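Long-range contact in HIAXHD3 (Humicola insolens, PDB 3ZXK), which is a family 43 arabinofuranosidase that probably removes arabinose side chains from xylan, and a scaffold in which endo-xylanase activity has been engineered: residues Thr208-Glu214 with Phe246-Gly250. Numbering follows the deposited sequence.
With AHR (alpha-L-arabinofuranose), chain C.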
# COMPACT_ATOMS: atom_id res chain seq x y z
N THR A 208 -6.73 -17.32 5.12
CA THR A 208 -5.74 -17.82 4.18
C THR A 208 -4.83 -18.83 4.84
O THR A 208 -4.49 -18.69 6.03
CB THR A 208 -4.89 -16.67 3.55
OG1 THR A 208 -4.01 -17.19 2.53
CG2 THR A 208 -4.02 -15.96 4.58
N ARG A 209 -4.43 -19.83 4.05
CA ARG A 209 -3.28 -20.66 4.39
C ARG A 209 -2.08 -20.08 3.61
O ARG A 209 -2.02 -20.18 2.38
CB ARG A 209 -3.53 -22.11 4.01
CG ARG A 209 -2.32 -22.98 4.37
CD ARG A 209 -2.42 -24.38 3.82
NE ARG A 209 -2.35 -24.43 2.36
CZ ARG A 209 -2.51 -25.54 1.65
NH1 ARG A 209 -2.74 -26.69 2.28
NH2 ARG A 209 -2.44 -25.51 0.33
N PRO A 210 -1.16 -19.40 4.31
CA PRO A 210 -0.09 -18.73 3.57
C PRO A 210 0.74 -19.72 2.77
O PRO A 210 1.12 -20.75 3.32
CB PRO A 210 0.80 -18.13 4.67
CG PRO A 210 -0.06 -18.04 5.86
CD PRO A 210 -1.11 -19.11 5.76
N ALA A 211 1.02 -19.45 1.49
CA ALA A 211 0.52 -18.29 0.73
C ALA A 211 -0.26 -18.76 -0.48
O ALA A 211 -0.20 -18.13 -1.54
CB ALA A 211 1.67 -17.41 0.27
N ASP A 212 -0.97 -19.87 -0.36
CA ASP A 212 -1.48 -20.51 -1.57
C ASP A 212 -2.95 -20.91 -1.54
O ASP A 212 -3.44 -21.43 -2.53
CB ASP A 212 -0.61 -21.73 -1.93
CG ASP A 212 -0.65 -22.83 -0.88
OD1 ASP A 212 -1.18 -22.63 0.24
OD2 ASP A 212 -0.16 -23.94 -1.19
N ALA A 213 -3.65 -20.66 -0.43
CA ALA A 213 -5.04 -21.10 -0.31
C ALA A 213 -5.86 -20.14 0.50
O ALA A 213 -5.32 -19.40 1.34
CB ALA A 213 -5.18 -22.52 0.30
N GLU A 214 -7.16 -20.14 0.21
CA GLU A 214 -8.15 -19.41 1.00
C GLU A 214 -9.25 -20.40 1.41
O GLU A 214 -9.71 -21.18 0.57
CB GLU A 214 -8.76 -18.28 0.18
CG GLU A 214 -9.66 -17.34 1.00
CD GLU A 214 -8.86 -16.32 1.82
OE1 GLU A 214 -7.61 -16.33 1.77
OE2 GLU A 214 -9.48 -15.50 2.54
N PHE A 246 0.23 -17.30 -5.95
CA PHE A 246 -1.16 -17.71 -6.01
C PHE A 246 -2.07 -16.65 -5.46
O PHE A 246 -1.72 -15.96 -4.49
CB PHE A 246 -1.37 -18.95 -5.13
CG PHE A 246 -0.61 -20.13 -5.59
CD1 PHE A 246 -1.10 -20.92 -6.63
CD2 PHE A 246 0.63 -20.44 -5.03
CE1 PHE A 246 -0.38 -22.02 -7.09
CE2 PHE A 246 1.34 -21.55 -5.48
CZ PHE A 246 0.84 -22.33 -6.52
N ALA A 247 -3.23 -16.54 -6.09
CA ALA A 247 -4.34 -15.72 -5.58
C ALA A 247 -4.75 -16.23 -4.21
O ALA A 247 -5.05 -17.42 -4.04
CB ALA A 247 -5.53 -15.79 -6.55
N HIS A 248 -4.72 -15.33 -3.21
CA HIS A 248 -5.11 -15.72 -1.85
C HIS A 248 -5.39 -14.51 -1.01
O HIS A 248 -5.14 -13.37 -1.45
CB HIS A 248 -4.01 -16.59 -1.22
CG HIS A 248 -2.73 -15.86 -0.91
ND1 HIS A 248 -1.90 -15.36 -1.87
CD2 HIS A 248 -2.14 -15.55 0.30
CE1 HIS A 248 -0.85 -14.75 -1.28
NE2 HIS A 248 -0.99 -14.89 0.04
N GLN A 249 -5.89 -14.76 0.21
CA GLN A 249 -6.20 -13.72 1.18
C GLN A 249 -7.28 -12.78 0.58
O GLN A 249 -8.12 -13.22 -0.22
CB GLN A 249 -4.92 -13.03 1.68
CG GLN A 249 -5.03 -12.62 3.14
CD GLN A 249 -3.70 -12.22 3.75
OE1 GLN A 249 -2.63 -12.69 3.31
NE2 GLN A 249 -3.75 -11.33 4.77
N GLY A 250 -7.32 -11.51 0.97
CA GLY A 250 -8.38 -10.65 0.41
C GLY A 250 -9.72 -10.89 1.09
O GLY A 250 -9.79 -11.37 2.23
O5 AHR C . 4.37 -15.31 -0.55
C5 AHR C . 4.67 -14.03 0.05
C4 AHR C . 3.75 -13.71 1.23
O4 AHR C . 3.87 -14.71 2.24
C3 AHR C . 2.25 -13.70 0.96
O3 AHR C . 1.80 -12.48 0.39
C2 AHR C . 1.62 -13.88 2.32
O2 AHR C . 0.41 -14.65 2.25
C1 AHR C . 2.68 -14.67 3.06
O HOH W 1 1.49 -16.98 -3.42
O HOH W 2 -4.82 -20.19 -4.70
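Two neighbouring blades of the five-bladed GH43 β-propeller meet here beside the bound sugar: the hairpin turn between strands 202-209 and 213-219, and the loop that leads into strand 250-254. Direct hydrogen bonding between the segments is sparse: Q249 N reaches E214 OE1 at 2.8 Å, a weak bond with a bent angle. Water does more. One water accepts a hydrogen bond from F246 N and donates to A211 O (2.8 Å each); a second donates to D212 O and A247 O (2.9 Å each). Close packing fills the rest. Two polar atoms touch the H248 ring without hydrogen-bonding it, A211 O over one face and T208 OG1 at the edge, 3.3 Å from H248 CD2; A211 CB lies 3.7 Å from H248 NE2. F246 CD2 lies 3.6 Å from D212 CB, and T208 CG2 touches Q249 CG at 3.8 Å.

The turn takes a cis peptide between P210 and A211; D212 and A213 form a classic β bulge opposite R209, and T208 OG1 donates to A213 O (2.8 Å). D212 forms salt bridges with R209 (NE to OD1, 3.0 Å) and, outside the two segments, with R236. H248 ND1 donates to F246 O at 2.7 Å, while H248 NE2 hydrogen-bonds arabinofuranose O2 at 2.6 Å; D267 and R273 also hydrogen-bond this sugar. Held by F246 O and packed on the A211 turn, H248 points its imidazole edge at the arabinose, consistent with a preorganised site.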